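Local coordinates for cell wall binding protein cwp8 (PDB 5J6Q) that probably anchors itself to the cell wall of Clostridium difficile through three CWB2 domains and carries further domains at the bacterial surface, at residues A[43-48]-A[54-59]; A[242-247]-A[273-278]; A[340-345]-A[379-384]; A[354-359]-A[386-391]. All coordinates share one frame; numbering follows the deposited sequence.

Contact 1 (A[43-48]-A[54-59]); sequences IKVDNV and TQLQNK
With CG1 anti to its backbone N (chi1 172°) and CG2 anti to the carbonyl carbon, V45 turns one methyl to K59 and the other to L56. CG2 packs on L56 CD1 at 3.8 Å. CG1 lies 3.4 Å from K59 CD, closer than usual for two carbons, so the aliphatic part of the lysine is pressed tightly against the valine. Beyond CG the K59 chain is fully extended and carries its amine past V45 to the turn, where NZ lies 4.3 Å from V48 CB. Water completes the polar link. One molecule joins K59 NZ (3.0 Å) to V45 O (2.8 Å), while a second accepts from K59 NZ at 2.8 Å and lies within bonding range of V48 O and Q55 OE1; its protons do not suffice for every acceptor around it. L56 also packs on V19 of helix 13-24 and V71 of strand 68-75. V45 N to V48 O and V48 N to V45 O close a two-residue type I' turn, making this a tight beta hairpin whose chain returns as helix 53-61 against the mixed sheet.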
loop_
_atom_site.group_PDB
_atom_site.type_symbol
_atom_site.label_atom_id
_atom_site.label_comp_id
_atom_site.label_asym_id
_atom_site.label_seq_id
_atom_site.Cartn_x
_atom_site.Cartn_y
_atom_site.Cartn_z
ATOM N N ILE A 43 27.258 -27.418 3.791
ATOM C CA ILE A 43 26.869 -26.105 3.375
ATOM C C ILE A 43 27.205 -25.804 1.896
ATOM O O ILE A 43 28.313 -26.033 1.462
ATOM C CB ILE A 43 27.563 -25.112 4.208
ATOM C CG1 ILE A 43 27.326 -25.451 5.731
ATOM C CG2 ILE A 43 27.126 -23.741 3.822
ATOM C CD1 ILE A 43 27.659 -24.245 6.648
ATOM N N LYS A 44 26.234 -25.258 1.175
ATOM C CA LYS A 44 26.434 -24.997 -0.230
ATOM C C LYS A 44 25.908 -23.690 -0.625
ATOM O O LYS A 44 25.076 -23.097 0.037
ATOM C CB LYS A 44 25.693 -26.084 -1.039
ATOM C CG LYS A 44 26.294 -27.417 -0.871
ATOM C CD LYS A 44 25.226 -28.458 -0.935
ATOM C CE LYS A 44 25.588 -29.567 -1.842
ATOM N NZ LYS A 44 25.797 -30.764 -1.047
ATOM N N VAL A 45 26.423 -23.224 -1.775
ATOM C CA VAL A 45 26.046 -21.985 -2.401
ATOM C C VAL A 45 25.566 -22.396 -3.858
ATOM O O VAL A 45 26.436 -22.720 -4.626
ATOM C CB VAL A 45 27.296 -21.089 -2.448
ATOM C CG1 VAL A 45 26.977 -19.840 -3.284
ATOM C CG2 VAL A 45 27.697 -20.688 -0.986
ATOM N N ASP A 46 24.229 -22.355 -4.201
ATOM C CA ASP A 46 23.678 -22.812 -5.526
ATOM C C ASP A 46 24.207 -24.168 -5.728
ATOM O O ASP A 46 24.912 -24.400 -6.686
ATOM C CB ASP A 46 24.142 -21.872 -6.656
ATOM C CG ASP A 46 23.395 -20.549 -6.639
ATOM O OD1 ASP A 46 22.327 -20.483 -5.995
ATOM O OD2 ASP A 46 23.890 -19.561 -7.272
ATOM N N ASN A 47 23.986 -25.017 -4.743
ATOM C CA ASN A 47 24.439 -26.402 -4.679
ATOM C C ASN A 47 25.925 -26.644 -4.931
ATOM O O ASN A 47 26.321 -27.741 -5.357
ATOM C CB ASN A 47 23.579 -27.310 -5.607
ATOM C CG ASN A 47 22.109 -27.087 -5.348
ATOM O OD1 ASN A 47 21.412 -26.421 -6.148
ATOM N ND2 ASN A 47 21.570 -27.558 -4.244
ATOM N N VAL A 48 26.779 -25.653 -4.694
ATOM C CA VAL A 48 28.159 -26.014 -4.865
ATOM C C VAL A 48 28.772 -25.971 -3.435
ATOM O O VAL A 48 28.595 -24.957 -2.741
ATOM C CB VAL A 48 28.921 -25.060 -5.808
ATOM C CG1 VAL A 48 30.409 -25.448 -5.830
ATOM C CG2 VAL A 48 28.339 -25.172 -7.260
ATOM N N THR A 54 34.988 -16.979 3.192
ATOM C CA THR A 54 35.317 -15.919 2.259
ATOM C C THR A 54 34.727 -16.244 0.792
ATOM O O THR A 54 34.413 -15.320 0.064
ATOM C CB THR A 54 36.905 -15.765 2.170
ATOM O OG1 THR A 54 37.371 -15.439 3.497
ATOM C CG2 THR A 54 37.398 -14.638 1.192
ATOM N N GLN A 55 34.644 -17.497 0.360
ATOM C CA GLN A 55 34.090 -17.701 -1.009
ATOM C C GLN A 55 32.574 -17.304 -0.901
ATOM O O GLN A 55 32.022 -16.854 -1.863
ATOM C CB GLN A 55 34.234 -19.188 -1.377
ATOM C CG GLN A 55 33.535 -19.549 -2.778
ATOM C CD GLN A 55 33.701 -21.015 -2.982
ATOM O OE1 GLN A 55 33.107 -21.908 -2.258
ATOM N NE2 GLN A 55 34.677 -21.334 -3.720
ATOM N N LEU A 56 31.929 -17.392 0.332
ATOM C CA LEU A 56 30.492 -17.075 0.430
ATOM C C LEU A 56 30.387 -15.599 0.135
ATOM O O LEU A 56 29.690 -15.118 -0.809
ATOM C CB LEU A 56 29.891 -17.450 1.845
ATOM C CG LEU A 56 28.402 -16.941 2.065
ATOM C CD1 LEU A 56 27.488 -17.380 0.886
ATOM C CD2 LEU A 56 27.752 -17.533 3.281
ATOM N N GLN A 57 31.164 -14.844 0.984
ATOM C CA GLN A 57 31.326 -13.404 0.841
ATOM C C GLN A 57 31.582 -12.965 -0.621
ATOM O O GLN A 57 30.931 -12.011 -1.099
ATOM C CB GLN A 57 32.550 -12.932 1.643
ATOM C CG GLN A 57 32.695 -11.426 1.657
ATOM C CD GLN A 57 32.495 -10.926 3.078
ATOM O OE1 GLN A 57 31.465 -10.332 3.403
ATOM N NE2 GLN A 57 33.489 -11.157 3.970
ATOM N N ASN A 58 32.561 -13.604 -1.319
ATOM C CA ASN A 58 32.831 -13.172 -2.686
ATOM C C ASN A 58 31.616 -13.455 -3.604
ATOM O O ASN A 58 31.456 -12.729 -4.587
ATOM C CB ASN A 58 34.061 -13.910 -3.320
ATOM C CG ASN A 58 35.422 -13.558 -2.662
ATOM O OD1 ASN A 58 36.354 -14.384 -2.697
ATOM N ND2 ASN A 58 35.618 -12.388 -2.128
ATOM N N LYS A 59 30.872 -14.549 -3.388
ATOM C CA LYS A 59 29.756 -14.863 -4.280
ATOM C C LYS A 59 28.671 -13.863 -4.038
ATOM O O LYS A 59 28.106 -13.330 -4.999
ATOM C CB LYS A 59 29.289 -16.341 -4.074
ATOM C CG LYS A 59 30.332 -17.333 -4.772
ATOM C CD LYS A 59 29.837 -18.825 -4.797
ATOM C CE LYS A 59 30.936 -19.695 -5.421
ATOM N NZ LYS A 59 30.538 -21.120 -5.389
HETATM O O HOH W 1 27.937 -21.686 -6.813
HETATM O O HOH W 2 30.394 -22.464 -2.983
#

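Contact 2 (A[242-247]-A[273-278]); sequences SSFDIV and KVLTDV
L275 directs a single methyl, CD1, at two side chains of strand 242-247, and their orientations differ. The phenyl ring of F244 presents its edge: L275 CD1 lies near the ring plane, 3.9 Å from F244 CZ and 4.0 Å from F244 CE1, so the leucine meets the ring at its edge and not over a face. I246 runs at about a right angle to L275, and its terminal methyl provides the closest approach, 3.6 Å between I246 CD1 and L275 CD1; I246 CG1 follows at 4.1 Å from the same methyl. The leucine methyl is thus shared by the rim of the ring and the end of the isoleucine. Torsions explain the reach. In F244, CG sits between the backbone N and the carbonyl carbon (chi1 69°), while in L275 a chi2 of 177° extends CD1 away from CA and toward the strand. F244 and I246 are two residues apart, and both CB atoms face the helix, whereas D245 between them is bonded to S259 and N222 in the neighbouring strands. The backbones stay well separated, with I246 CA 8.8 Å from L275 CA, so side chains alone make the contact. H272, one turn before T276, meets the F244 ring edge-to-face, and V268 and L271 touch F244 from the same helix; L275 also reaches F220. All three contacting residues are buried. This is the hydrophobic interface of an alpha+beta domain, in which helix 265-280 packs on one face of a mixed four-stranded sheet and 242-249 is one of the inner strands.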
loop_
_atom_site.group_PDB
_atom_site.type_symbol
_atom_site.label_atom_id
_atom_site.label_comp_id
_atom_site.label_asym_id
_atom_site.label_seq_id
_atom_site.Cartn_x
_atom_site.Cartn_y
_atom_site.Cartn_z
ATOM N N SER A 242 -2.273 -13.462 5.403
ATOM C CA SER A 242 -2.270 -13.574 3.945
ATOM C C SER A 242 -1.022 -12.872 3.492
ATOM O O SER A 242 -0.612 -11.936 4.160
ATOM C CB SER A 242 -3.487 -12.886 3.334
ATOM O OG SER A 242 -3.987 -13.613 2.221
ATOM N N SER A 243 -0.410 -13.268 2.385
ATOM C CA SER A 243 0.796 -12.569 2.055
ATOM C C SER A 243 1.104 -12.573 0.603
ATOM O O SER A 243 0.548 -13.349 -0.188
ATOM C CB SER A 243 1.984 -13.177 2.818
ATOM O OG SER A 243 2.461 -14.396 2.251
ATOM N N PHE A 244 1.998 -11.676 0.254
ATOM C CA PHE A 244 2.490 -11.612 -1.087
ATOM C C PHE A 244 3.590 -10.655 -1.132
ATOM O O PHE A 244 3.813 -9.854 -0.204
ATOM C CB PHE A 244 1.395 -11.311 -2.151
ATOM C CG PHE A 244 0.749 -9.934 -2.192
ATOM C CD1 PHE A 244 1.178 -8.979 -3.086
ATOM C CD2 PHE A 244 -0.317 -9.638 -1.383
ATOM C CE1 PHE A 244 0.534 -7.734 -3.164
ATOM C CE2 PHE A 244 -0.958 -8.397 -1.463
ATOM C CZ PHE A 244 -0.527 -7.462 -2.350
ATOM N N ASP A 245 4.315 -10.751 -2.195
ATOM C CA ASP A 245 5.492 -9.949 -2.475
ATOM C C ASP A 245 5.182 -9.066 -3.658
ATOM O O ASP A 245 4.561 -9.518 -4.648
ATOM C CB ASP A 245 6.741 -10.835 -2.835
ATOM C CG ASP A 245 7.624 -11.307 -1.654
ATOM O OD1 ASP A 245 7.157 -11.241 -0.463
ATOM O OD2 ASP A 245 8.769 -11.761 -1.914
ATOM N N ILE A 246 5.639 -7.823 -3.556
ATOM C CA ILE A 246 5.486 -6.788 -4.552
ATOM C C ILE A 246 6.870 -6.482 -5.000
ATOM O O ILE A 246 7.666 -6.133 -4.137
ATOM C CB ILE A 246 4.839 -5.493 -3.891
ATOM C CG1 ILE A 246 3.504 -5.779 -3.291
ATOM C CG2 ILE A 246 4.761 -4.384 -4.896
ATOM C CD1 ILE A 246 3.050 -4.701 -2.273
ATOM N N VAL A 247 7.167 -6.518 -6.309
ATOM C CA VAL A 247 8.494 -6.253 -6.808
ATOM C C VAL A 247 8.497 -5.105 -7.794
ATOM O O VAL A 247 7.762 -5.143 -8.777
ATOM C CB VAL A 247 8.992 -7.581 -7.505
ATOM C CG1 VAL A 247 10.418 -7.420 -8.020
ATOM C CG2 VAL A 247 8.890 -8.754 -6.535
ATOM N N LYS A 273 -5.956 -6.789 -5.265
ATOM C CA LYS A 273 -6.823 -6.266 -6.404
ATOM C C LYS A 273 -6.385 -4.836 -6.879
ATOM O O LYS A 273 -6.176 -4.576 -8.111
ATOM C CB LYS A 273 -8.298 -6.149 -5.943
ATOM C CG LYS A 273 -8.991 -7.500 -5.826
ATOM C CD LYS A 273 -10.405 -7.408 -5.233
ATOM C CE LYS A 273 -10.719 -8.653 -4.421
ATOM N NZ LYS A 273 -11.890 -8.478 -3.505
ATOM N N VAL A 274 -6.170 -3.875 -5.878
ATOM C CA VAL A 274 -5.763 -2.498 -6.314
ATOM C C VAL A 274 -4.461 -2.485 -6.945
ATOM O O VAL A 274 -4.206 -1.772 -7.982
ATOM C CB VAL A 274 -5.789 -1.590 -5.073
ATOM C CG1 VAL A 274 -5.198 -0.218 -5.382
ATOM C CG2 VAL A 274 -7.205 -1.520 -4.549
ATOM N N LEU A 275 -3.531 -3.357 -6.387
ATOM C CA LEU A 275 -2.201 -3.339 -7.055
ATOM C C LEU A 275 -2.249 -3.948 -8.465
ATOM O O LEU A 275 -1.441 -3.550 -9.332
ATOM C CB LEU A 275 -1.187 -4.037 -6.162
ATOM C CG LEU A 275 -1.010 -3.185 -4.866
ATOM C CD1 LEU A 275 -0.062 -3.842 -3.859
ATOM C CD2 LEU A 275 -0.464 -1.798 -5.347
ATOM N N THR A 276 -3.188 -4.874 -8.710
ATOM C CA THR A 276 -3.283 -5.477 -10.092
ATOM C C THR A 276 -3.689 -4.345 -10.945
ATOM O O THR A 276 -3.114 -4.121 -12.033
ATOM C CB THR A 276 -4.301 -6.661 -10.105
ATOM O OG1 THR A 276 -3.898 -7.551 -9.069
ATOM C CG2 THR A 276 -4.336 -7.418 -11.456
ATOM N N ASP A 277 -4.703 -3.566 -10.443
ATOM C CA ASP A 277 -5.069 -2.369 -11.203
ATOM C C ASP A 277 -3.874 -1.473 -11.454
ATOM O O ASP A 277 -3.670 -1.044 -12.603
ATOM C CB ASP A 277 -6.184 -1.570 -10.474
ATOM C CG ASP A 277 -7.524 -2.241 -10.663
ATOM O OD1 ASP A 277 -7.774 -2.737 -11.769
ATOM O OD2 ASP A 277 -8.319 -2.300 -9.672
ATOM N N VAL A 278 -3.056 -1.157 -10.394
ATOM C CA VAL A 278 -1.864 -0.313 -10.619
ATOM C C VAL A 278 -0.906 -1.000 -11.630
ATOM O O VAL A 278 -0.344 -0.344 -12.518
ATOM C CB VAL A 278 -1.047 -0.015 -9.341
ATOM C CG1 VAL A 278 0.218 0.763 -9.716
ATOM C CG2 VAL A 278 -1.876 0.776 -8.314
#

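Contact 3 (A[340-345]-A[379-384])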
loop_
_atom_site.group_PDB
_atom_site.type_symbol
_atom_site.label_atom_id
_atom_site.label_comp_id
_atom_site.label_asym_id
_atom_site.label_seq_id
_atom_site.Cartn_x
_atom_site.Cartn_y
_atom_site.Cartn_z
ATOM N N LEU A 340 -3.802 27.607 -7.187
ATOM C CA LEU A 340 -2.708 27.278 -6.286
ATOM C C LEU A 340 -2.846 28.298 -5.156
ATOM O O LEU A 340 -3.630 29.206 -5.286
ATOM C CB LEU A 340 -1.304 27.328 -6.958
ATOM C CG LEU A 340 -1.079 26.179 -7.984
ATOM C CD1 LEU A 340 0.192 26.478 -8.876
ATOM C CD2 LEU A 340 -0.848 24.832 -7.265
ATOM N N LEU A 341 -2.095 28.166 -4.096
ATOM C CA LEU A 341 -2.310 28.996 -2.935
ATOM C C LEU A 341 -1.032 29.690 -2.487
ATOM O O LEU A 341 0.030 29.067 -2.530
ATOM C CB LEU A 341 -2.768 28.057 -1.777
ATOM C CG LEU A 341 -3.981 27.114 -2.070
ATOM C CD1 LEU A 341 -4.151 26.058 -0.936
ATOM C CD2 LEU A 341 -5.220 27.883 -2.200
ATOM N N SER A 342 -1.159 30.935 -1.949
ATOM C CA SER A 342 -0.001 31.641 -1.454
ATOM C C SER A 342 -0.202 32.119 -0.028
ATOM O O SER A 342 -1.336 32.323 0.404
ATOM C CB SER A 342 0.259 32.887 -2.303
ATOM O OG SER A 342 1.574 33.368 -2.092
ATOM N N LYS A 343 0.896 32.258 0.712
ATOM C CA LYS A 343 0.742 32.901 1.993
ATOM C C LYS A 343 0.627 34.412 1.591
ATOM O O LYS A 343 0.923 34.782 0.450
ATOM C CB LYS A 343 1.963 32.612 2.863
ATOM C CG LYS A 343 1.700 31.549 3.932
ATOM C CD LYS A 343 2.611 30.350 3.775
ATOM C CE LYS A 343 2.489 29.413 4.973
ATOM N NZ LYS A 343 3.718 28.590 5.118
ATOM N N LYS A 344 0.181 35.255 2.479
ATOM C CA LYS A 344 0.098 36.676 2.192
ATOM C C LYS A 344 1.514 37.211 2.026
ATOM O O LYS A 344 1.790 37.926 1.079
ATOM C CB LYS A 344 -0.583 37.443 3.351
ATOM C CG LYS A 344 -0.451 38.962 3.196
ATOM C CD LYS A 344 -1.064 39.726 4.364
ATOM C CE LYS A 344 -0.894 41.216 4.160
ATOM N NZ LYS A 344 -1.446 42.007 5.296
ATOM N N ASP A 345 2.418 36.848 2.948
ATOM C CA ASP A 345 3.785 37.368 2.886
ATOM C C ASP A 345 4.797 36.468 2.214
ATOM O O ASP A 345 5.983 36.751 2.333
ATOM C CB ASP A 345 4.278 37.699 4.298
ATOM C CG ASP A 345 3.561 38.887 4.898
ATOM O OD1 ASP A 345 2.994 39.691 4.127
ATOM O OD2 ASP A 345 3.554 39.007 6.135
ATOM N N LYS A 379 1.790 42.768 -1.987
ATOM C CA LYS A 379 2.336 43.456 -3.146
ATOM C C LYS A 379 3.710 42.873 -3.413
ATOM O O LYS A 379 4.099 42.714 -4.567
ATOM C CB LYS A 379 2.430 44.973 -2.863
ATOM C CG LYS A 379 3.024 45.762 -4.022
ATOM C CD LYS A 379 1.968 46.054 -5.094
ATOM N N GLU A 380 4.436 42.527 -2.335
ATOM C CA GLU A 380 5.774 41.956 -2.464
ATOM C C GLU A 380 5.776 40.554 -3.085
ATOM O O GLU A 380 6.714 40.239 -3.810
ATOM C CB GLU A 380 6.490 41.910 -1.111
ATOM C CG GLU A 380 7.998 41.924 -1.283
ATOM C CD GLU A 380 8.737 41.664 0.009
ATOM O OE1 GLU A 380 9.399 42.593 0.523
ATOM O OE2 GLU A 380 8.655 40.523 0.503
ATOM N N THR A 381 4.766 39.695 -2.817
ATOM C CA THR A 381 4.811 38.383 -3.478
ATOM C C THR A 381 4.542 38.661 -4.960
ATOM O O THR A 381 5.108 38.024 -5.859
ATOM C CB THR A 381 3.754 37.395 -2.876
ATOM O OG1 THR A 381 4.284 36.834 -1.669
ATOM C CG2 THR A 381 3.412 36.230 -3.860
ATOM N N GLU A 382 3.681 39.625 -5.211
ATOM C CA GLU A 382 3.372 39.985 -6.595
ATOM C C GLU A 382 4.634 40.418 -7.392
ATOM O O GLU A 382 4.706 40.110 -8.587
ATOM C CB GLU A 382 2.377 41.121 -6.579
ATOM C CG GLU A 382 1.595 41.268 -7.862
ATOM C CD GLU A 382 0.511 42.290 -7.666
ATOM O OE1 GLU A 382 -0.248 42.542 -8.604
ATOM O OE2 GLU A 382 0.428 42.845 -6.519
ATOM N N GLU A 383 5.625 41.091 -6.732
ATOM C CA GLU A 383 6.861 41.544 -7.375
ATOM C C GLU A 383 7.907 40.435 -7.463
ATOM O O GLU A 383 8.783 40.488 -8.332
ATOM C CB GLU A 383 7.445 42.753 -6.624
ATOM C CG GLU A 383 7.881 42.410 -5.215
ATOM C CD GLU A 383 8.128 43.630 -4.355
ATOM O OE1 GLU A 383 9.212 43.702 -3.738
ATOM O OE2 GLU A 383 7.240 44.502 -4.288
ATOM N N LYS A 384 7.860 39.442 -6.574
ATOM C CA LYS A 384 8.817 38.354 -6.715
ATOM C C LYS A 384 8.365 37.597 -7.960
ATOM O O LYS A 384 9.189 37.093 -8.733
ATOM C CB LYS A 384 8.835 37.414 -5.485
ATOM C CG LYS A 384 9.492 36.052 -5.790
ATOM C CD LYS A 384 9.468 35.086 -4.576
ATOM C CE LYS A 384 9.773 33.654 -5.007
ATOM N NZ LYS A 384 11.191 33.219 -4.726
HETATM O O HOH W 3 6.044 40.006 1.994
#
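T381 faces S342 and the carbonyls that follow it, and its side chain forks at CB, which points toward segment 340-345. One branch, CG2, is anti to the backbone N and ends 3.8 Å from S342 OG, a methyl against a hydroxyl. The other branch, OG1, stands beside the backbone N (chi1 -81°) and approaches the bend of the loop. K344 O, 3.9 Å from T381 OG1, is too far for a hydrogen bond, and D345 C, equally distant, is a carbon, so the threonine fits against the loop by contact alone. Its polar neighbours have other partners. S342 OG bonds to S346 O, with K343 O also within reach of its single proton, and K344 O accepts from S378 OG, which in turn accepts from T381 N. S378, immediately before the helix, ties its first turn to the loop. On the solvent-exposed side a water bridges the segments, donating to D345 O at 3.3 Å and to E380 OE2 at 3.1 Å. The two carboxylates stay apart, D345 OD1 lying 6.8 Å from E380 OE2. The closest CA pair is D345 CA and T381 CA, 6.5 Å apart. Strand 339-342 lies at one edge of a four-stranded parallel sheet, so this contact joins the loop leaving its C-terminal end to the start of helix 379-386, as expected of a CWB2 domain with a toprim-type alpha/beta fold.

Contact 4 (A[354-359]-A[386-391])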
loop_
_atom_site.group_PDB
_atom_site.type_symbol
_atom_site.label_atom_id
_atom_site.label_comp_id
_atom_site.label_asym_id
_atom_site.label_seq_id
_atom_site.Cartn_x
_atom_site.Cartn_y
_atom_site.Cartn_z
ATOM N N GLU A 354 5.497 24.188 -8.499
ATOM C CA GLU A 354 4.394 23.660 -9.370
ATOM C C GLU A 354 4.123 24.713 -10.413
ATOM O O GLU A 354 3.757 24.372 -11.543
ATOM C CB GLU A 354 3.067 23.293 -8.588
ATOM C CG GLU A 354 1.909 22.853 -9.466
ATOM C CD GLU A 354 2.082 21.431 -10.051
ATOM O OE1 GLU A 354 1.141 20.962 -10.648
ATOM O OE2 GLU A 354 3.168 20.812 -9.948
ATOM N N ILE A 355 4.254 25.997 -10.060
ATOM C CA ILE A 355 4.126 27.043 -11.122
ATOM C C ILE A 355 5.082 26.730 -12.356
ATOM O O ILE A 355 4.660 26.746 -13.511
ATOM C CB ILE A 355 4.550 28.416 -10.608
ATOM C CG1 ILE A 355 3.653 28.813 -9.425
ATOM C CG2 ILE A 355 4.432 29.544 -11.819
ATOM C CD1 ILE A 355 2.297 29.090 -9.920
ATOM N N LEU A 356 6.336 26.427 -12.071
ATOM C CA LEU A 356 7.302 26.152 -13.146
ATOM C C LEU A 356 6.926 24.972 -13.954
ATOM O O LEU A 356 6.961 24.987 -15.175
ATOM C CB LEU A 356 8.683 25.929 -12.531
ATOM C CG LEU A 356 9.246 27.163 -11.816
ATOM C CD1 LEU A 356 10.676 26.831 -11.321
ATOM C CD2 LEU A 356 9.285 28.392 -12.724
ATOM N N ARG A 357 6.512 23.926 -13.282
ATOM C CA ARG A 357 6.170 22.666 -13.913
ATOM C C ARG A 357 5.036 22.798 -14.849
ATOM O O ARG A 357 5.135 22.272 -15.981
ATOM C CB ARG A 357 5.804 21.578 -12.866
ATOM C CG ARG A 357 5.795 20.172 -13.505
ATOM C CD ARG A 357 5.076 19.084 -12.668
ATOM N NE ARG A 357 3.666 19.403 -12.407
ATOM C CZ ARG A 357 2.668 19.110 -13.224
ATOM N NH1 ARG A 357 2.889 18.469 -14.360
ATOM N NH2 ARG A 357 1.413 19.475 -12.903
ATOM N N VAL A 358 3.933 23.517 -14.435
ATOM C CA VAL A 358 2.782 23.533 -15.349
ATOM C C VAL A 358 2.886 24.584 -16.429
ATOM O O VAL A 358 2.275 24.362 -17.468
ATOM C CB VAL A 358 1.425 23.663 -14.572
ATOM C CG1 VAL A 358 1.289 22.525 -13.569
ATOM C CG2 VAL A 358 1.322 25.016 -13.861
ATOM N N LEU A 359 3.619 25.722 -16.208
ATOM C CA LEU A 359 3.742 26.761 -17.277
ATOM C C LEU A 359 4.750 26.293 -18.332
ATOM O O LEU A 359 4.538 26.545 -19.537
ATOM C CB LEU A 359 4.209 28.145 -16.743
ATOM C CG LEU A 359 3.296 28.736 -15.703
ATOM C CD1 LEU A 359 3.919 29.999 -15.123
ATOM C CD2 LEU A 359 1.905 28.971 -16.312
ATOM N N SER A 386 6.869 38.958 -10.546
ATOM C CA SER A 386 7.187 39.710 -11.758
ATOM C C SER A 386 8.602 39.395 -12.198
ATOM O O SER A 386 8.948 39.682 -13.324
ATOM C CB SER A 386 7.046 41.217 -11.536
ATOM O OG SER A 386 7.947 41.691 -10.549
ATOM N N LYS A 387 9.430 38.791 -11.323
ATOM C CA LYS A 387 10.806 38.473 -11.710
ATOM C C LYS A 387 10.856 37.242 -12.568
ATOM O O LYS A 387 11.898 36.955 -13.152
ATOM C CB LYS A 387 11.725 38.284 -10.497
ATOM C CG LYS A 387 11.568 39.406 -9.450
ATOM C CD LYS A 387 12.559 40.544 -9.660
ATOM C CE LYS A 387 11.910 41.894 -9.492
ATOM N NZ LYS A 387 11.900 42.326 -8.067
ATOM N N LEU A 388 9.755 36.504 -12.670
ATOM C CA LEU A 388 9.756 35.275 -13.487
ATOM C C LEU A 388 9.912 35.527 -14.994
ATOM O O LEU A 388 10.734 34.896 -15.633
ATOM C CB LEU A 388 8.467 34.441 -13.321
ATOM C CG LEU A 388 8.733 32.970 -13.087
ATOM C CD1 LEU A 388 7.479 32.300 -12.525
ATOM C CD2 LEU A 388 9.133 32.315 -14.383
ATOM N N GLY A 389 9.096 36.401 -15.538
ATOM C CA GLY A 389 9.105 36.655 -16.966
ATOM C C GLY A 389 7.868 36.134 -17.642
ATOM O O GLY A 389 7.897 35.812 -18.840
ATOM N N VAL A 390 6.752 35.985 -16.870
ATOM C CA VAL A 390 5.494 35.561 -17.522
ATOM C C VAL A 390 4.897 36.743 -18.319
ATOM O O VAL A 390 5.142 37.905 -17.985
ATOM C CB VAL A 390 4.403 35.035 -16.494
ATOM C CG1 VAL A 390 4.896 33.767 -15.783
ATOM C CG2 VAL A 390 4.047 36.121 -15.480
ATOM N N SER A 391 4.088 36.454 -19.353
ATOM C CA SER A 391 3.450 37.495 -20.155
ATOM C C SER A 391 2.879 38.594 -19.276
ATOM O O SER A 391 2.980 39.761 -19.631
ATOM C CB SER A 391 2.340 36.883 -21.002
ATOM O OG SER A 391 1.574 37.869 -21.674
#
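With backbones set 9.5 Å apart from L356 CA to L388 CA and 9.0 Å from L359 CA to V390 CA, helix segment 354-359 meets its loop through side chains, and between L388 and V390 the residue G389 adopts a glycine-favoured phi of 110° that turns the chain out of its helical path. L388 splits its methyls over neighbouring helix positions: CD1 touches I355 CG2 at 4.2 Å, the side chains meeting at a slant, and CD2 meets L356 CD2 at 4.3 Å, L356 being exposed. One turn on, L359 CD1 packs at 3.9 Å on V390 CG1, the branch that a chi1 of -64° sets anti to the carbonyl carbon, the two side chains running at about a right angle. Helix 349-359 connects parallel strands 339-342 and 367-371 in a beta-alpha-beta crossover, so these apolar pairs seat the loop between helix 379-386 and strand 392-396 of the CWB2 domain against it. I355 and L359 also rest on I314 of the sheet, and L388 on L363. Away from the loop, R357 NE gives a nearly straight bond to E354 OE2, 2.9 Å with an N-H...O angle of 175°. D308 makes a salt bridge to R357 NH1.

Contact 2 is the fully buried member, made by apolar side chains between a sheet and a helix; the other three are partly buried. Contacts 1 and 3 add bridging water beside their side-chain packing, whereas contact 4 meets its loop by methyl groups alone. Contacts 3 and 4 belong to one parallel-sheet unit: their segments alternate along the chain, their centres are 13 Å apart, and L340 CD1 touches I355 CD1 at 3.5 Å, coupling strand 339-342 to the helix that follows it. Contacts 1 and 2 instead sit on separate mixed sheets. Their centres are 33 Å apart, and those of contacts 1 and 3 are 62 Å apart, consistent with an elongated, multidomain chain.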